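Local coordinates for protein FMN-dependent NADH-azoreductase 1 (Bacillus anthracis, PDB 3U7I) that probably acts as an FMN-dependent NADH:quinone oxidoreductase, reducing electrophilic quinones and cleaving the azo bonds of aromatic compounds, as a homodimer with one flavin per subunit, at residues D17-V22 against V26-L31; V53-D58 against S86-Q91; K59-A64 against Q79-R84; Q188-A191 against E197-Q200. All blocks are in the same frame, centred on the assembly; numbering follows the deposited sequence.

Contact 1 (D17-V22 against V26-L31)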
loop_
_atom_site.group_PDB
_atom_site.type_symbol
_atom_site.label_atom_id
_atom_site.label_comp_id
_atom_site.label_asym_id
_atom_site.label_seq_id
_atom_site.Cartn_x
_atom_site.Cartn_y
_atom_site.Cartn_z
ATOM N N ASP C 17 -6.964 -14.945 12.314
ATOM C CA ASP C 17 -7.630 -15.111 13.610
ATOM C C ASP C 17 -6.700 -15.512 14.759
ATOM O O ASP C 17 -7.123 -15.535 15.921
ATOM C CB ASP C 17 -8.785 -16.112 13.490
ATOM C CG ASP C 17 -8.343 -17.447 12.901
ATOM O OD1 ASP C 17 -7.207 -17.528 12.373
ATOM O OD2 ASP C 17 -9.138 -18.413 12.960
ATOM N N ASP C 18 -5.447 -15.824 14.431
ATOM C CA ASP C 18 -4.447 -16.190 15.432
ATOM C C ASP C 18 -4.455 -15.240 16.632
ATOM O O ASP C 18 -4.224 -14.038 16.491
ATOM C CB ASP C 18 -3.053 -16.241 14.802
ATOM C CG ASP C 18 -2.011 -16.828 15.735
ATOM O OD1 ASP C 18 -1.406 -16.061 16.514
ATOM O OD2 ASP C 18 -1.790 -18.059 15.688
ATOM N N THR C 19 -4.710 -15.795 17.814
ATOM C CA THR C 19 -4.903 -15.009 19.029
ATOM C C THR C 19 -3.633 -14.326 19.564
ATOM O O THR C 19 -3.717 -13.332 20.287
ATOM C CB THR C 19 -5.488 -15.886 20.154
ATOM O OG1 THR C 19 -5.898 -15.052 21.241
ATOM C CG2 THR C 19 -4.450 -16.891 20.642
ATOM N N SER C 20 -2.467 -14.856 19.206
ATOM C CA SER C 20 -1.195 -14.326 19.693
ATOM C C SER C 20 -0.768 -12.999 19.042
ATOM O O SER C 20 0.257 -12.425 19.415
ATOM C CB SER C 20 -0.093 -15.366 19.498
ATOM O OG SER C 20 0.098 -15.645 18.121
ATOM N N SER C 21 -1.546 -12.520 18.072
ATOM C CA SER C 21 -1.259 -11.250 17.403
ATOM C C SER C 21 -1.734 -10.087 18.253
ATOM O O SER C 21 -2.904 -10.048 18.647
ATOM C CB SER C 21 -1.955 -11.188 16.042
ATOM O OG SER C 21 -1.495 -12.218 15.189
ATOM N N VAL C 22 -0.838 -9.138 18.523
ATOM C CA VAL C 22 -1.181 -7.977 19.355
ATOM C C VAL C 22 -2.440 -7.233 18.880
ATOM O O VAL C 22 -3.343 -6.956 19.677
ATOM C CB VAL C 22 -0.005 -6.997 19.498
ATOM C CG1 VAL C 22 -0.435 -5.781 20.302
ATOM C CG2 VAL C 22 1.171 -7.686 20.173
ATOM N N VAL C 26 -6.090 -7.045 20.805
ATOM C CA VAL C 26 -6.719 -5.753 21.083
ATOM C C VAL C 26 -8.105 -5.644 20.431
ATOM O O VAL C 26 -9.050 -5.138 21.039
ATOM C CB VAL C 26 -5.813 -4.586 20.637
ATOM C CG1 VAL C 26 -6.491 -3.244 20.891
ATOM C CG2 VAL C 26 -4.471 -4.659 21.358
ATOM N N PHE C 27 -8.219 -6.132 19.197
ATOM C CA PHE C 27 -9.501 -6.176 18.495
ATOM C C PHE C 27 -10.538 -7.044 19.218
ATOM O O PHE C 27 -11.707 -6.664 19.342
ATOM C CB PHE C 27 -9.326 -6.687 17.058
ATOM C CG PHE C 27 -10.604 -7.195 16.451
ATOM C CD1 PHE C 27 -11.662 -6.329 16.218
ATOM C CD2 PHE C 27 -10.759 -8.540 16.141
ATOM C CE1 PHE C 27 -12.852 -6.783 15.680
ATOM C CE2 PHE C 27 -11.948 -9.004 15.593
ATOM C CZ PHE C 27 -12.998 -8.121 15.367
ATOM N N LYS C 28 -10.117 -8.221 19.672
ATOM C CA LYS C 28 -11.032 -9.125 20.363
ATOM C C LYS C 28 -11.514 -8.516 21.685
ATOM O O LYS C 28 -12.672 -8.685 22.086
ATOM C CB LYS C 28 -10.377 -10.489 20.579
ATOM C CG LYS C 28 -10.163 -11.278 19.290
ATOM C CD LYS C 28 -8.950 -12.207 19.414
ATOM C CE LYS C 28 -9.302 -13.654 19.101
ATOM N NZ LYS C 28 -10.346 -14.167 20.040
ATOM N N HIS C 29 -10.627 -7.783 22.347
ATOM C CA HIS C 29 -10.999 -7.046 23.547
ATOM C C HIS C 29 -12.020 -5.962 23.189
ATOM O O HIS C 29 -13.034 -5.812 23.876
ATOM C CB HIS C 29 -9.766 -6.428 24.205
ATOM C CG HIS C 29 -10.015 -5.903 25.587
ATOM N ND1 HIS C 29 -10.094 -6.724 26.691
ATOM C CD2 HIS C 29 -10.203 -4.640 26.041
ATOM C CE1 HIS C 29 -10.322 -5.988 27.766
ATOM N NE2 HIS C 29 -10.399 -4.720 27.397
ATOM N N PHE C 30 -11.750 -5.219 22.111
ATOM C CA PHE C 30 -12.705 -4.240 21.598
ATOM C C PHE C 30 -14.073 -4.877 21.325
ATOM O O PHE C 30 -15.105 -4.359 21.764
ATOM C CB PHE C 30 -12.195 -3.545 20.322
ATOM C CG PHE C 30 -13.271 -2.776 19.588
ATOM C CD1 PHE C 30 -13.647 -1.504 20.006
ATOM C CD2 PHE C 30 -13.931 -3.338 18.503
ATOM C CE1 PHE C 30 -14.651 -0.803 19.340
ATOM C CE2 PHE C 30 -14.940 -2.648 17.842
ATOM C CZ PHE C 30 -15.297 -1.377 18.259
ATOM N N LEU C 31 -14.078 -5.998 20.604
ATOM C CA LEU C 31 -15.330 -6.597 20.152
ATOM C C LEU C 31 -16.196 -7.077 21.313
ATOM O O LEU C 31 -17.421 -6.914 21.299
ATOM C CB LEU C 31 -15.067 -7.733 19.161
ATOM C CG LEU C 31 -16.298 -8.258 18.412
ATOM C CD1 LEU C 31 -16.914 -7.173 17.536
ATOM C CD2 LEU C 31 -15.944 -9.485 17.582
#
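The CG2 methyl of Val26 overlaps the carbonyl of Val22 one turn back, where the loop after strand 6-11 becomes helix 22-37 of the flavodoxin-like fold. It lies 3.1 Å from Val22 O, a tight fit for a methyl group. The same oxygen accepts the first-turn helix bond from Val26 N at 3.0 Å, with an N-H...O angle of 165°. The valine torsion explains the double use: CG2 stands opposite the carbonyl carbon and next to the backbone N, so methyl and N-H approach one acceptor together. Farther out, Val22 CG1 and Val26 CG2 are 4.3 Å apart, a looser apolar contact. Beyond this pair, Val26 rests on Ala202 and Val206 of helix 195-214, and Val22 on Ala149 of strand 143-149.

The turn ahead of the helix is type I, from Asp18 to Ser21. Ser21 occupies the N-cap position without making a side-chain cap; Ser21 and Val22 are predicted to bind FMN, consistent with a cofactor loop at the helix start. The outer side of the contact is open to solvent, and Asp17 and Thr19 there are poorly ordered; the approaches are loose, Lys28 CE lying 4.3 Å from both Asp17 O and Thr19 OG1.

Contact 2 (V53-D58 against S86-Q91)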
loop_
_atom_site.group_PDB
_atom_site.type_symbol
_atom_site.label_atom_id
_atom_site.label_comp_id
_atom_site.label_asym_id
_atom_site.label_seq_id
_atom_site.Cartn_x
_atom_site.Cartn_y
_atom_site.Cartn_z
ATOM N N VAL C 53 -11.982 -13.847 -0.483
ATOM C CA VAL C 53 -11.548 -13.425 -1.810
ATOM C C VAL C 53 -11.698 -11.911 -1.930
ATOM O O VAL C 53 -12.808 -11.378 -1.862
ATOM C CB VAL C 53 -12.341 -14.130 -2.929
ATOM C CG1 VAL C 53 -11.814 -13.724 -4.298
ATOM C CG2 VAL C 53 -12.253 -15.634 -2.761
ATOM N N VAL C 54 -10.566 -11.227 -2.072
ATOM C CA VAL C 54 -10.557 -9.780 -2.296
ATOM C C VAL C 54 -9.813 -9.544 -3.595
ATOM O O VAL C 54 -8.572 -9.545 -3.610
ATOM C CB VAL C 54 -9.871 -9.017 -1.140
ATOM C CG1 VAL C 54 -9.838 -7.522 -1.428
ATOM C CG2 VAL C 54 -10.574 -9.307 0.200
ATOM N N PRO C 55 -10.566 -9.391 -4.703
ATOM C CA PRO C 55 -9.960 -9.259 -6.033
ATOM C C PRO C 55 -8.927 -8.133 -6.134
ATOM O O PRO C 55 -9.136 -7.001 -5.696
ATOM C CB PRO C 55 -11.168 -8.983 -6.942
ATOM C CG PRO C 55 -12.301 -9.685 -6.249
ATOM C CD PRO C 55 -12.042 -9.464 -4.777
HETATM N N MSE C 56 -7.795 -8.478 -6.723
HETATM C CA MSE C 56 -6.744 -7.533 -7.021
HETATM C C MSE C 56 -7.004 -6.923 -8.403
HETATM O O MSE C 56 -7.454 -7.628 -9.308
HETATM C CB MSE C 56 -5.425 -8.304 -7.047
HETATM C CG MSE C 56 -4.238 -7.497 -7.408
HETATM SE SE MSE C 56 -2.756 -8.708 -7.594
HETATM C CE MSE C 56 -3.215 -9.512 -9.322
ATOM N N ILE C 57 -6.720 -5.629 -8.582
ATOM C CA ILE C 57 -6.735 -5.047 -9.935
ATOM C C ILE C 57 -5.639 -5.685 -10.809
ATOM O O ILE C 57 -4.439 -5.453 -10.598
ATOM C CB ILE C 57 -6.549 -3.496 -9.936
ATOM C CG1 ILE C 57 -7.713 -2.784 -9.234
ATOM C CG2 ILE C 57 -6.418 -2.964 -11.369
ATOM C CD1 ILE C 57 -7.485 -1.274 -9.049
ATOM N N ASP C 58 -6.049 -6.499 -11.776
ATOM C CA ASP C 58 -5.112 -7.046 -12.761
ATOM C C ASP C 58 -5.609 -6.796 -14.192
ATOM O O ASP C 58 -6.596 -6.082 -14.395
ATOM C CB ASP C 58 -4.843 -8.546 -12.519
ATOM C CG ASP C 58 -6.122 -9.383 -12.487
ATOM O OD1 ASP C 58 -7.152 -8.954 -13.055
ATOM O OD2 ASP C 58 -6.100 -10.479 -11.890
ATOM N N SER C 86 -18.320 -6.218 -6.701
ATOM C CA SER C 86 -19.601 -5.604 -6.383
ATOM C C SER C 86 -20.130 -6.007 -4.993
ATOM O O SER C 86 -20.645 -5.156 -4.250
ATOM C CB SER C 86 -20.638 -5.910 -7.454
ATOM O OG SER C 86 -21.877 -5.320 -7.087
ATOM N N GLU C 87 -20.012 -7.298 -4.656
ATOM C CA GLU C 87 -20.357 -7.796 -3.317
ATOM C C GLU C 87 -19.605 -7.033 -2.245
ATOM O O GLU C 87 -20.201 -6.551 -1.283
ATOM C CB GLU C 87 -20.006 -9.276 -3.156
ATOM C CG GLU C 87 -20.919 -10.255 -3.846
ATOM C CD GLU C 87 -20.457 -11.699 -3.656
ATOM O OE1 GLU C 87 -19.433 -11.918 -2.963
ATOM O OE2 GLU C 87 -21.123 -12.615 -4.196
ATOM N N ILE C 88 -18.283 -6.949 -2.400
ATOM C CA ILE C 88 -17.429 -6.261 -1.433
ATOM C C ILE C 88 -17.791 -4.772 -1.264
ATOM O O ILE C 88 -17.815 -4.257 -0.145
ATOM C CB ILE C 88 -15.932 -6.393 -1.801
ATOM C CG1 ILE C 88 -15.454 -7.832 -1.581
ATOM C CG2 ILE C 88 -15.109 -5.423 -0.979
ATOM C CD1 ILE C 88 -14.058 -8.105 -2.096
ATOM N N LEU C 89 -18.071 -4.094 -2.376
ATOM C CA LEU C 89 -18.461 -2.685 -2.361
ATOM C C LEU C 89 -19.803 -2.480 -1.676
ATOM O O LEU C 89 -19.957 -1.567 -0.865
ATOM C CB LEU C 89 -18.533 -2.137 -3.792
ATOM C CG LEU C 89 -19.155 -0.753 -3.981
ATOM C CD1 LEU C 89 -18.351 0.330 -3.263
ATOM C CD2 LEU C 89 -19.270 -0.445 -5.461
ATOM N N GLN C 90 -20.775 -3.323 -2.005
ATOM C CA GLN C 90 -22.113 -3.171 -1.432
ATOM C C GLN C 90 -22.128 -3.491 0.066
ATOM O O GLN C 90 -22.875 -2.870 0.826
ATOM C CB GLN C 90 -23.159 -3.962 -2.224
ATOM C CG GLN C 90 -23.319 -3.452 -3.653
ATOM C CD GLN C 90 -23.680 -1.965 -3.724
ATOM O OE1 GLN C 90 -24.548 -1.488 -2.984
ATOM N NE2 GLN C 90 -23.022 -1.232 -4.624
ATOM N N GLN C 91 -21.279 -4.426 0.491
ATOM C CA GLN C 91 -21.084 -4.684 1.925
ATOM C C GLN C 91 -20.496 -3.449 2.638
ATOM O O GLN C 91 -20.990 -3.027 3.688
ATOM C CB GLN C 91 -20.208 -5.922 2.148
ATOM C CG GLN C 91 -19.837 -6.183 3.611
ATOM C CD GLN C 91 -18.905 -7.381 3.794
ATOM O OE1 GLN C 91 -17.845 -7.471 3.160
ATOM N NE2 GLN C 91 -19.303 -8.308 4.661
#
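From the helix side, Ile88 alone touches the loop, pushing the CD1 methyl at the end of its side chain against Val53 O, the CA and CG1 of Val54 and the ring of Pro55. The closest apolar approach is to the proline: the end methyl Ile88 CD1 meets the ring atom Pro55 CD at 3.6 Å. Beside it, Ile88 CD1 lies 3.9 Å from Val54 CA and 4.3 Å from Val54 CG1. With CG1 next to the backbone N and the outer bond extended (chi2 172°), the isoleucine reaches its full length away from helix 76-94 and into the loop. Tyr116 and Asn119 of helix 111-120 and Ile47 of strand 43-48 also pack on Ile88.

A methyl-to-carbonyl contact accompanies these, with Val53 O 3.5 Å from Ile88 CD1.

Polar bonds hold the loop but do not cross between the two segments. Val53 O accepts from Arg84 NE, Val54 O from Lys112 NZ and Pro55 O from Asn119 ND2, so three successive carbonyls each have a side-chain donor.

Met56, present as selenomethionine, packs on Tyr50 of the second subunit. The whole belongs to the beta-alpha-beta crossover from strand 43-48 to strand 97-103 in the flavodoxin-like fold.

Contact 3 (K59-A64 against Q79-R84)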
loop_
_atom_site.group_PDB
_atom_site.type_symbol
_atom_site.label_atom_id
_atom_site.label_comp_id
_atom_site.label_asym_id
_atom_site.label_seq_id
_atom_site.Cartn_x
_atom_site.Cartn_y
_atom_site.Cartn_z
ATOM N N LYS C 59 -4.919 -7.371 -15.177
ATOM C CA LYS C 59 -5.334 -7.269 -16.581
ATOM C C LYS C 59 -6.825 -7.560 -16.776
ATOM O O LYS C 59 -7.505 -6.877 -17.537
ATOM C CB LYS C 59 -4.518 -8.222 -17.467
ATOM C CG LYS C 59 -3.046 -7.912 -17.552
ATOM C CD LYS C 59 -2.326 -8.911 -18.447
ATOM C CE LYS C 59 -0.820 -8.866 -18.220
ATOM N NZ LYS C 59 -0.064 -9.726 -19.192
ATOM N N THR C 60 -7.329 -8.584 -16.094
ATOM C CA THR C 60 -8.718 -8.996 -16.280
ATOM C C THR C 60 -9.713 -7.971 -15.739
ATOM O O THR C 60 -10.729 -7.709 -16.370
ATOM C CB THR C 60 -9.004 -10.390 -15.665
ATOM O OG1 THR C 60 -8.078 -11.346 -16.187
ATOM C CG2 THR C 60 -10.420 -10.844 -15.997
ATOM N N VAL C 61 -9.421 -7.396 -14.570
ATOM C CA VAL C 61 -10.286 -6.380 -13.962
ATOM C C VAL C 61 -10.317 -5.086 -14.796
ATOM O O VAL C 61 -11.384 -4.487 -14.990
ATOM C CB VAL C 61 -9.860 -6.070 -12.502
ATOM C CG1 VAL C 61 -10.594 -4.837 -11.968
ATOM C CG2 VAL C 61 -10.099 -7.276 -11.604
ATOM N N LEU C 62 -9.146 -4.661 -15.282
ATOM C CA LEU C 62 -9.033 -3.464 -16.116
ATOM C C LEU C 62 -9.783 -3.661 -17.435
ATOM O O LEU C 62 -10.422 -2.738 -17.948
ATOM C CB LEU C 62 -7.564 -3.118 -16.375
ATOM C CG LEU C 62 -6.743 -2.754 -15.136
ATOM C CD1 LEU C 62 -5.251 -2.636 -15.461
ATOM C CD2 LEU C 62 -7.272 -1.471 -14.551
ATOM N N SER C 63 -9.705 -4.874 -17.970
ATOM C CA SER C 63 -10.475 -5.252 -19.151
ATOM C C SER C 63 -11.990 -5.217 -18.879
ATOM O O SER C 63 -12.767 -4.666 -19.664
ATOM C CB SER C 63 -10.045 -6.646 -19.616
ATOM O OG SER C 63 -10.890 -7.132 -20.641
ATOM N N ALA C 64 -12.402 -5.817 -17.766
ATOM C CA ALA C 64 -13.801 -5.839 -17.369
ATOM C C ALA C 64 -14.317 -4.414 -17.250
ATOM O O ALA C 64 -15.381 -4.073 -17.778
ATOM C CB ALA C 64 -13.959 -6.572 -16.053
ATOM N N GLN C 79 -16.944 -11.359 -15.707
ATOM C CA GLN C 79 -18.217 -11.328 -15.000
ATOM C C GLN C 79 -18.041 -11.778 -13.544
ATOM O O GLN C 79 -18.501 -11.112 -12.611
ATOM C CB GLN C 79 -19.225 -12.225 -15.727
ATOM C CG GLN C 79 -20.566 -12.364 -15.045
ATOM C CD GLN C 79 -21.342 -13.568 -15.546
ATOM O OE1 GLN C 79 -21.137 -14.031 -16.673
ATOM N NE2 GLN C 79 -22.233 -14.091 -14.705
ATOM N N LYS C 80 -17.349 -12.900 -13.360
ATOM C CA LYS C 80 -17.172 -13.505 -12.044
ATOM C C LYS C 80 -16.377 -12.616 -11.078
ATOM O O LYS C 80 -16.743 -12.483 -9.906
ATOM C CB LYS C 80 -16.514 -14.881 -12.181
ATOM C CG LYS C 80 -16.221 -15.583 -10.867
ATOM C CD LYS C 80 -15.185 -16.686 -11.067
ATOM C CE LYS C 80 -14.547 -17.119 -9.747
ATOM N NZ LYS C 80 -13.357 -18.004 -9.943
ATOM N N VAL C 81 -15.294 -12.008 -11.557
ATOM C CA VAL C 81 -14.497 -11.145 -10.682
ATOM C C VAL C 81 -15.229 -9.850 -10.308
ATOM O O VAL C 81 -15.217 -9.457 -9.140
ATOM C CB VAL C 81 -13.070 -10.855 -11.239
ATOM C CG1 VAL C 81 -13.142 -10.103 -12.563
ATOM C CG2 VAL C 81 -12.236 -10.083 -10.205
ATOM N N THR C 82 -15.884 -9.211 -11.281
ATOM C CA THR C 82 -16.642 -7.972 -11.018
ATOM C C THR C 82 -17.865 -8.167 -10.104
ATOM O O THR C 82 -18.243 -7.259 -9.352
ATOM C CB THR C 82 -17.067 -7.227 -12.327
ATOM O OG1 THR C 82 -17.770 -8.119 -13.200
ATOM C CG2 THR C 82 -15.844 -6.655 -13.055
ATOM N N GLU C 83 -18.482 -9.345 -10.172
ATOM C CA GLU C 83 -19.575 -9.688 -9.265
ATOM C C GLU C 83 -19.094 -9.731 -7.814
ATOM O O GLU C 83 -19.777 -9.242 -6.910
ATOM C CB GLU C 83 -20.214 -11.021 -9.667
ATOM C CG GLU C 83 -21.214 -10.891 -10.811
ATOM C CD GLU C 83 -21.554 -12.222 -11.475
ATOM O OE1 GLU C 83 -21.294 -13.286 -10.864
ATOM O OE2 GLU C 83 -22.077 -12.196 -12.614
ATOM N N ARG C 84 -17.913 -10.305 -7.597
ATOM C CA ARG C 84 -17.302 -10.334 -6.269
ATOM C C ARG C 84 -16.878 -8.925 -5.791
ATOM O O ARG C 84 -17.071 -8.572 -4.618
ATOM C CB ARG C 84 -16.119 -11.313 -6.249
ATOM C CG ARG C 84 -15.358 -11.358 -4.935
ATOM C CD ARG C 84 -16.266 -11.695 -3.758
ATOM N NE ARG C 84 -15.517 -11.629 -2.506
ATOM C CZ ARG C 84 -16.055 -11.411 -1.308
ATOM N NH1 ARG C 84 -17.368 -11.229 -1.185
ATOM N NH2 ARG C 84 -15.274 -11.358 -0.235
#
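Val61 and Ala64 meet Val81 and Thr82 in an apolar helix-to-helix contact between helix 59-68 and helix 76-94, two successive helices on the way from strand 43-48 to strand 97-103. The axes of the two segments come within 9.6 Å and cross at -84°, close to perpendicular, so the shared surface is a short patch around one crossing point. Val61 and Val81 are the pair with the nearest CA atoms, 7.2 Å apart.

Three methyl pairs make up the patch. Val61 CG2 touches Val81 CG2 at 3.8 Å, the two side chains crossing at about a right angle. On one flank Ala64 CB, directed toward the second helix, meets Thr82 CG2 at 3.5 Å. Thr60 CG2 and Val81 CG1 are more distant, at 4.4 Å.

Thr82 is turned by its own helix. Its OG1 lies between the backbone N and the carbonyl carbon (chi1 53°) and bonds to Glu78 O one turn earlier, while CG2 is left to face Ala64. The hydroxyl is thus engaged within helix 76-94 and the methyl does the touching.

No hydrogen bond joins the two segments, but Ser63 OG bonds to Glu78 OE2 just before the second one. Met85 adds to the packing on Val61, and on helix 59-68 Lys59 and Leu62 pack on Pro14 and Lys15 of the second subunit. The near-orthogonal pair forms part of the beta-alpha-beta crossover from strand 43-48 to strand 97-103 of the flavodoxin-like fold.

Contact 4 (Q188-A191 against E197-Q200)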
loop_
_atom_site.group_PDB
_atom_site.type_symbol
_atom_site.label_atom_id
_atom_site.label_comp_id
_atom_site.label_asym_id
_atom_site.label_seq_id
_atom_site.Cartn_x
_atom_site.Cartn_y
_atom_site.Cartn_z
ATOM N N GLN C 188 1.388 0.409 19.994
ATOM C CA GLN C 188 2.720 0.650 19.460
ATOM C C GLN C 188 3.829 0.273 20.437
ATOM O O GLN C 188 3.592 0.105 21.638
ATOM C CB GLN C 188 2.856 2.125 19.088
ATOM C CG GLN C 188 2.526 3.063 20.244
ATOM C CD GLN C 188 2.626 4.525 19.856
ATOM O OE1 GLN C 188 2.855 4.852 18.692
ATOM N NE2 GLN C 188 2.461 5.413 20.833
ATOM N N GLY C 189 5.047 0.159 19.910
ATOM C CA GLY C 189 6.212 -0.148 20.715
ATOM C C GLY C 189 6.287 -1.592 21.179
ATOM O O GLY C 189 6.814 -1.862 22.253
ATOM N N THR C 190 5.779 -2.525 20.376
ATOM C CA THR C 190 5.848 -3.943 20.740
ATOM C C THR C 190 7.290 -4.489 20.708
ATOM O O THR C 190 7.565 -5.588 21.207
ATOM C CB THR C 190 4.913 -4.831 19.862
ATOM O OG1 THR C 190 5.409 -4.894 18.514
ATOM C CG2 THR C 190 3.482 -4.288 19.867
ATOM N N ALA C 191 8.207 -3.722 20.125
ATOM C CA ALA C 191 9.600 -4.158 20.034
ATOM C C ALA C 191 10.453 -3.584 21.158
ATOM O O ALA C 191 11.557 -4.071 21.409
ATOM C CB ALA C 191 10.189 -3.792 18.686
ATOM N N GLU C 197 2.269 -4.086 29.130
ATOM C CA GLU C 197 2.054 -2.640 29.086
ATOM C C GLU C 197 1.360 -2.244 27.785
ATOM O O GLU C 197 0.407 -1.461 27.793
ATOM C CB GLU C 197 3.379 -1.881 29.207
ATOM C CG GLU C 197 3.235 -0.364 29.039
ATOM C CD GLU C 197 4.519 0.325 28.564
ATOM O OE1 GLU C 197 5.628 -0.091 28.983
ATOM O OE2 GLU C 197 4.416 1.286 27.767
ATOM N N VAL C 198 1.839 -2.786 26.668
ATOM C CA VAL C 198 1.216 -2.521 25.373
ATOM C C VAL C 198 -0.246 -2.956 25.393
ATOM O O VAL C 198 -1.144 -2.159 25.109
ATOM C CB VAL C 198 1.949 -3.238 24.210
ATOM C CG1 VAL C 198 1.272 -2.942 22.884
ATOM C CG2 VAL C 198 3.401 -2.821 24.161
ATOM N N LEU C 199 -0.478 -4.222 25.729
ATOM C CA LEU C 199 -1.823 -4.788 25.719
ATOM C C LEU C 199 -2.778 -4.003 26.607
ATOM O O LEU C 199 -3.882 -3.668 26.184
ATOM C CB LEU C 199 -1.795 -6.265 26.123
ATOM C CG LEU C 199 -1.344 -7.234 25.023
ATOM C CD1 LEU C 199 -1.171 -8.636 25.578
ATOM C CD2 LEU C 199 -2.334 -7.241 23.863
ATOM N N GLN C 200 -2.345 -3.699 27.831
ATOM C CA GLN C 200 -3.202 -3.023 28.807
ATOM C C GLN C 200 -3.533 -1.579 28.431
ATOM O O GLN C 200 -4.654 -1.115 28.659
ATOM C CB GLN C 200 -2.595 -3.094 30.213
ATOM C CG GLN C 200 -2.508 -4.510 30.780
ATOM C CD GLN C 200 -3.863 -5.210 30.844
ATOM O OE1 GLN C 200 -4.898 -4.580 31.096
ATOM N NE2 GLN C 200 -3.861 -6.522 30.608
#
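The loop that leaves strand 181-187, outermost in the flavodoxin-like sheet within this chain, folds back on helix 195-214, and Gln188, Gly189 and Thr190 there all meet Val198 in the helix. Both methyls of the valine are used. Val198 CG2 lies 3.9 Å from Gln188 O and 4.0 Å from Gly189 O, so it sits against two successive carbonyl oxygens. Val198 CG1 also reaches Gln188 O, at 4.0 Å, and is 4.0 Å from Thr190 CG2, the threonine and valine side chains crossing at about a right angle.

The backbone of the loop brings these groups round the valine. Gly189 has a positive phi of 74°, a value that glycine adopts readily, at the bend between the two carbonyls. At Thr190 the hydroxyl takes the place between backbone N and carbonyl carbon (chi1 69°); OG1 makes a weak hydrogen bond to Ser150 O, and CG2 faces the helix.

Other bonds tie the loop to residues 150-155. Gly189 and Thr190 pair through the backbone with Gly152 and Ser150, while the Gln188 amide uses both ends, OE1 accepting from Tyr154 N and NE2 bonding to Thr155 OG1. The side chain of Thr190 also comes within about 4 Å of that of Val22, a residue predicted to bind FMN.

No hydrogen bond crosses between the two segments. The chemistry therefore implies a division of labour: directional polar bonds to the neighbouring loop fix the course of 188-191, while nondirectional van der Waals contacts of Val198 seat it against the helix.

From the N terminus, contact 1 closes first, a short connection at the start of helix 22-37. Contact 2 then spans a much longer excursion, from the loop after strand 43-48 to helix 76-94, and contact 3 is nested inside it, using the same second helix. Their centres are 9 Å apart, Pro55 CB touches Val81 CG2 at 3.6 Å, and both reach the second subunit. Contact 4 comes last, closing the loop between strand 181-187 and helix 195-214. Though distant in sequence, it touches contact 1, with Val22 CG2 4.1 Å from Thr190 CG2. Contacts 2 and 4 lie on opposite sides of the chain's centre, about 33 Å apart between centres.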